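Local coordinates for GARP domain-containing protein (Trypanosoma brucei brucei TREU927, PDB 6XZ6) that acts as a trypanosome receptor that binds the host complement regulator factor H and increases parasite transmission to tsetse flies, at residues E36-L41 with T188-V192; F100-L104 with K180-L184. One frame throughout, in Å; residues are numbered along the deposited sequence.

Interaction 1 of 2, residues E36-L41 with T188-V192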
loop_
_atom_site.group_PDB
_atom_site.type_symbol
_atom_site.label_atom_id
_atom_site.label_comp_id
_atom_site.label_asym_id
_atom_site.label_seq_id
_atom_site.Cartn_x
_atom_site.Cartn_y
_atom_site.Cartn_z
ATOM N N GLU A 36 7.762 3.451 -11.522
ATOM C CA GLU A 36 8.840 2.522 -11.850
ATOM C C GLU A 36 8.425 1.509 -12.937
ATOM O O GLU A 36 9.195 1.285 -13.869
ATOM C CB GLU A 36 9.354 1.827 -10.571
ATOM C CG GLU A 36 10.573 0.961 -10.819
ATOM C CD GLU A 36 11.077 0.192 -9.623
ATOM O OE1 GLU A 36 11.925 -0.703 -9.828
ATOM O OE2 GLU A 36 10.619 0.465 -8.491
ATOM N N ALA A 37 7.215 0.918 -12.822
ATOM C CA ALA A 37 6.671 -0.030 -13.800
ATOM C C ALA A 37 6.460 0.654 -15.157
ATOM O O ALA A 37 6.831 0.094 -16.187
ATOM C CB ALA A 37 5.364 -0.622 -13.290
ATOM N N VAL A 38 5.928 1.882 -15.147
ATOM C CA VAL A 38 5.685 2.705 -16.341
ATOM C C VAL A 38 7.023 3.031 -17.032
ATOM O O VAL A 38 7.118 2.951 -18.247
ATOM C CB VAL A 38 4.854 3.983 -15.966
ATOM C CG1 VAL A 38 4.990 5.105 -17.020
ATOM C CG2 VAL A 38 3.388 3.620 -15.738
ATOM N N GLY A 39 8.033 3.389 -16.246
ATOM C CA GLY A 39 9.369 3.675 -16.750
ATOM C C GLY A 39 10.013 2.455 -17.360
ATOM O O GLY A 39 10.502 2.526 -18.477
ATOM N N ALA A 40 9.964 1.313 -16.647
ATOM C CA ALA A 40 10.489 0.024 -17.092
ATOM C C ALA A 40 9.830 -0.433 -18.384
ATOM O O ALA A 40 10.529 -0.839 -19.298
ATOM C CB ALA A 40 10.304 -1.010 -16.012
ATOM N N LEU A 41 8.493 -0.304 -18.491
ATOM C CA LEU A 41 7.738 -0.654 -19.696
ATOM C C LEU A 41 8.107 0.213 -20.906
ATOM O O LEU A 41 8.348 -0.324 -21.986
ATOM C CB LEU A 41 6.226 -0.640 -19.427
ATOM C CG LEU A 41 5.298 -0.751 -20.624
ATOM C CD1 LEU A 41 5.451 -2.080 -21.336
ATOM C CD2 LEU A 41 3.880 -0.554 -20.208
ATOM N N THR A 188 6.849 -5.608 -9.817
ATOM C CA THR A 188 7.754 -4.504 -10.173
ATOM C C THR A 188 9.102 -5.072 -10.645
ATOM O O THR A 188 9.621 -4.614 -11.660
ATOM C CB THR A 188 7.845 -3.445 -9.055
ATOM O OG1 THR A 188 6.531 -3.142 -8.583
ATOM C CG2 THR A 188 8.494 -2.157 -9.540
ATOM N N ALA A 189 9.638 -6.080 -9.941
ATOM C CA ALA A 189 10.899 -6.745 -10.300
ATOM C C ALA A 189 10.813 -7.415 -11.685
ATOM O O ALA A 189 11.765 -7.334 -12.467
ATOM C CB ALA A 189 11.274 -7.773 -9.239
ATOM N N GLU A 190 9.668 -8.049 -11.989
ATOM C CA GLU A 190 9.382 -8.689 -13.276
ATOM C C GLU A 190 9.359 -7.651 -14.430
ATOM O O GLU A 190 9.720 -8.021 -15.553
ATOM C CB GLU A 190 8.025 -9.407 -13.228
ATOM C CG GLU A 190 7.968 -10.714 -12.459
ATOM C CD GLU A 190 6.564 -11.218 -12.126
ATOM O OE1 GLU A 190 5.604 -10.877 -12.857
ATOM O OE2 GLU A 190 6.423 -11.964 -11.126
ATOM N N THR A 191 8.877 -6.393 -14.191
ATOM C CA THR A 191 8.865 -5.359 -15.253
ATOM C C THR A 191 10.289 -4.895 -15.522
ATOM O O THR A 191 10.696 -4.760 -16.681
ATOM C CB THR A 191 7.957 -4.132 -14.997
ATOM O OG1 THR A 191 6.831 -4.423 -14.157
ATOM C CG2 THR A 191 7.470 -3.525 -16.294
ATOM N N VAL A 192 11.059 -4.694 -14.445
ATOM C CA VAL A 192 12.455 -4.272 -14.519
ATOM C C VAL A 192 13.285 -5.350 -15.237
ATOM O O VAL A 192 14.071 -5.003 -16.110
ATOM C CB VAL A 192 12.987 -3.907 -13.101
ATOM C CG1 VAL A 192 14.489 -3.718 -13.088
ATOM C CG2 VAL A 192 12.279 -2.671 -12.533
#

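Interaction 2 of 2, residues F100-L104 with K180-L184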
loop_
_atom_site.group_PDB
_atom_site.type_symbol
_atom_site.label_atom_id
_atom_site.label_comp_id
_atom_site.label_asym_id
_atom_site.label_seq_id
_atom_site.Cartn_x
_atom_site.Cartn_y
_atom_site.Cartn_z
ATOM N N PHE A 100 -2.350 -4.425 -8.171
ATOM C CA PHE A 100 -2.031 -4.558 -6.753
ATOM C C PHE A 100 -2.001 -3.229 -6.031
ATOM O O PHE A 100 -2.377 -3.173 -4.865
ATOM C CB PHE A 100 -0.736 -5.341 -6.544
ATOM C CG PHE A 100 -0.878 -6.777 -7.000
ATOM C CD1 PHE A 100 -1.838 -7.614 -6.435
ATOM C CD2 PHE A 100 -0.073 -7.283 -8.018
ATOM C CE1 PHE A 100 -1.993 -8.922 -6.881
ATOM C CE2 PHE A 100 -0.222 -8.600 -8.459
ATOM C CZ PHE A 100 -1.173 -9.413 -7.878
ATOM N N ALA A 101 -1.571 -2.158 -6.732
ATOM C CA ALA A 101 -1.552 -0.767 -6.281
ATOM C C ALA A 101 -3.000 -0.331 -6.037
ATOM O O ALA A 101 -3.287 0.225 -4.990
ATOM C CB ALA A 101 -0.907 0.114 -7.331
ATOM N N ARG A 102 -3.929 -0.680 -6.939
ATOM C CA ARG A 102 -5.352 -0.378 -6.795
ATOM C C ARG A 102 -5.943 -1.037 -5.550
ATOM O O ARG A 102 -6.721 -0.409 -4.836
ATOM C CB ARG A 102 -6.126 -0.822 -8.037
ATOM C CG ARG A 102 -7.480 -0.138 -8.170
ATOM C CD ARG A 102 -8.205 -0.399 -9.462
ATOM N NE ARG A 102 -8.367 -1.813 -9.789
ATOM C CZ ARG A 102 -7.681 -2.439 -10.736
ATOM N NH1 ARG A 102 -6.742 -1.793 -11.428
ATOM N NH2 ARG A 102 -7.926 -3.717 -11.003
ATOM N N ALA A 103 -5.590 -2.303 -5.310
ATOM C CA ALA A 103 -6.050 -3.116 -4.190
ATOM C C ALA A 103 -5.607 -2.495 -2.874
ATOM O O ALA A 103 -6.402 -2.368 -1.943
ATOM C CB ALA A 103 -5.472 -4.513 -4.326
ATOM N N LEU A 104 -4.336 -2.073 -2.824
ATOM C CA LEU A 104 -3.716 -1.452 -1.658
ATOM C C LEU A 104 -4.246 -0.054 -1.406
ATOM O O LEU A 104 -4.331 0.376 -0.261
ATOM C CB LEU A 104 -2.206 -1.438 -1.828
ATOM C CG LEU A 104 -1.495 -2.778 -1.609
ATOM C CD1 LEU A 104 -0.091 -2.709 -2.161
ATOM C CD2 LEU A 104 -1.499 -3.177 -0.131
ATOM N N LYS A 180 -0.794 -8.647 -1.088
ATOM C CA LYS A 180 -0.898 -7.781 -2.249
ATOM C C LYS A 180 0.361 -6.901 -2.366
ATOM O O LYS A 180 0.832 -6.656 -3.469
ATOM C CB LYS A 180 -2.170 -6.926 -2.157
ATOM C CG LYS A 180 -3.254 -7.363 -3.108
ATOM C CD LYS A 180 -4.409 -8.046 -2.441
ATOM C CE LYS A 180 -5.341 -8.658 -3.462
ATOM N NZ LYS A 180 -6.401 -9.475 -2.818
ATOM N N LEU A 181 0.927 -6.468 -1.233
ATOM C CA LEU A 181 2.141 -5.662 -1.192
ATOM C C LEU A 181 3.348 -6.494 -1.619
ATOM O O LEU A 181 4.194 -5.973 -2.324
ATOM C CB LEU A 181 2.322 -5.033 0.209
ATOM C CG LEU A 181 3.507 -4.083 0.447
ATOM C CD1 LEU A 181 3.533 -2.923 -0.558
ATOM C CD2 LEU A 181 3.456 -3.532 1.837
ATOM N N GLU A 182 3.382 -7.793 -1.275
ATOM C CA GLU A 182 4.433 -8.746 -1.650
ATOM C C GLU A 182 4.394 -9.011 -3.157
ATOM O O GLU A 182 5.440 -9.048 -3.796
ATOM C CB GLU A 182 4.229 -10.057 -0.889
ATOM C CG GLU A 182 5.483 -10.910 -0.740
ATOM C CD GLU A 182 5.290 -12.236 -0.015
ATOM O OE1 GLU A 182 4.333 -12.368 0.788
ATOM O OE2 GLU A 182 6.114 -13.151 -0.253
ATOM N N GLU A 183 3.190 -9.170 -3.718
ATOM C CA GLU A 183 2.943 -9.358 -5.142
ATOM C C GLU A 183 3.195 -8.073 -5.915
ATOM O O GLU A 183 3.525 -8.164 -7.091
ATOM C CB GLU A 183 1.504 -9.829 -5.391
ATOM C CG GLU A 183 1.230 -11.271 -5.001
ATOM C CD GLU A 183 -0.230 -11.667 -5.081
ATOM O OE1 GLU A 183 -0.531 -12.690 -5.741
ATOM O OE2 GLU A 183 -1.077 -10.964 -4.484
ATOM N N LEU A 184 3.027 -6.877 -5.289
ATOM C CA LEU A 184 3.293 -5.580 -5.950
ATOM C C LEU A 184 4.800 -5.462 -6.190
ATOM O O LEU A 184 5.223 -4.934 -7.216
ATOM C CB LEU A 184 2.786 -4.361 -5.114
ATOM C CG LEU A 184 3.078 -2.929 -5.671
ATOM C CD1 LEU A 184 2.090 -2.546 -6.718
ATOM C CD2 LEU A 184 3.008 -1.882 -4.583
#

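Interaction 1 of 2, residues E36-L41 with T188-V192
In the long three-helix bundle of this receptor, Ala37 and Ala40 of helix 4-61 pack against Thr191 of helix 165-208, an example of small side chains facing one another between parallel helices. The segment axes approach to 8.9 Å and cross at 20°, in keeping with long helices packed lengthwise with a gentle twist. Thr191 is the centrepiece. Its CG2 stands roughly anti to the backbone N (OG1 torsion -28°), which sends the methyl rather than the hydroxyl into the cleft. There Thr191 CG2 lies 3.7 Å from Ala37 O and 3.8 Å from Ala40 CB, with the backbone N of Leu41 next along the same wall. The hydroxyl turns back along its own helix and is hydrogen-bonded to Ala187 O, so the polar atom is satisfied although the residue is buried. Thr188, one turn earlier, is built the same way: its OG1 bonds to Leu184 O while its CG2 faces helix 4-61. Across that methyl runs Glu36, whose extended chain crosses the threonine at about a right angle; Glu36 CD comes to 3.5 Å from Thr188 CG2. Farther on, Glu36 OE1 reaches Val192 CG2 at 3.4 Å, while the other carboxylate oxygen has a long, weak ion pair with Arg33. The carboxylate itself thus rests on two methyls at a partly exposed rim, in van der Waals contact and without a polar bond to the facing helix. Ala40 CB completes the apolar strip beside Val192 CG2, 4.3 Å away. Helix 67-125 also touches these residues, with Val97 on Thr188 and Ala90 and Ala93 on Thr191. Chemically, the threonines are divided: each hydroxyl is spent on its own helix, and each methyl serves the interface.

Interaction 2 of 2, residues F100-L104 with K180-L184
Phe100 of helix 67-125 presses its ring against Glu183 of helix 165-208, in an antiparallel pairing whose segments run 151° apart. Glu183 CB stands over the centre of one face, 3.7 Å from the Phe100 ring centroid in a CH-pi contact, only 12° off the normal. Behind the ring, Phe100 CB meets Leu184 CB at 3.9 Å, and a buried leucine cluster fills the interior. Leu104 CD1 lies 4.0 Å from Leu181 CD1 and touches Leu184 CD2 as well, while the other methyl of Leu184, CD1, reaches Ala101. Thr30 of helix 4-61 also touches Ala101 and Leu104.

Against these buried residues stand Lys180, Glu183 and Ala103, which are partly exposed. Lys180 CG lies at the ring edge, 3.6 Å from Phe100 CD1; the bend beyond it, at chi2, turns the rest of the chain along Ala103 CB, and the amine leads away. The Glu183 carboxylate, by contrast, stays by the ring, inclined 37° to it, with OE2 3.3 Å from Phe100 CE1. Cohesion here therefore comes from carbon surface: a CH-pi contact on the phenylalanine face, backed by leucines that are buried.

In the fold
From the N terminus, helix 4-61 first supplies residues 36-41, helix 67-125 then returns antiparallel through 100-104, and only after two shorter helices does helix 165-208 bring up 180-184 and 188-192. Interaction 2 thus closes the smaller loop, with 75 residues between its segments, and lies wholly within the 146 residues spanned by interaction 1. The loops nest without crossing, whereas the Cys17-Cys138 disulfide crosses both. Their centres are 14 Å apart, and their segments sit about two turns apart on helix 165-208, which serves as the shared partner: interaction 1 ties it to the parallel first helix, interaction 2 to the antiparallel second, completing an up-down-up three-helix bundle.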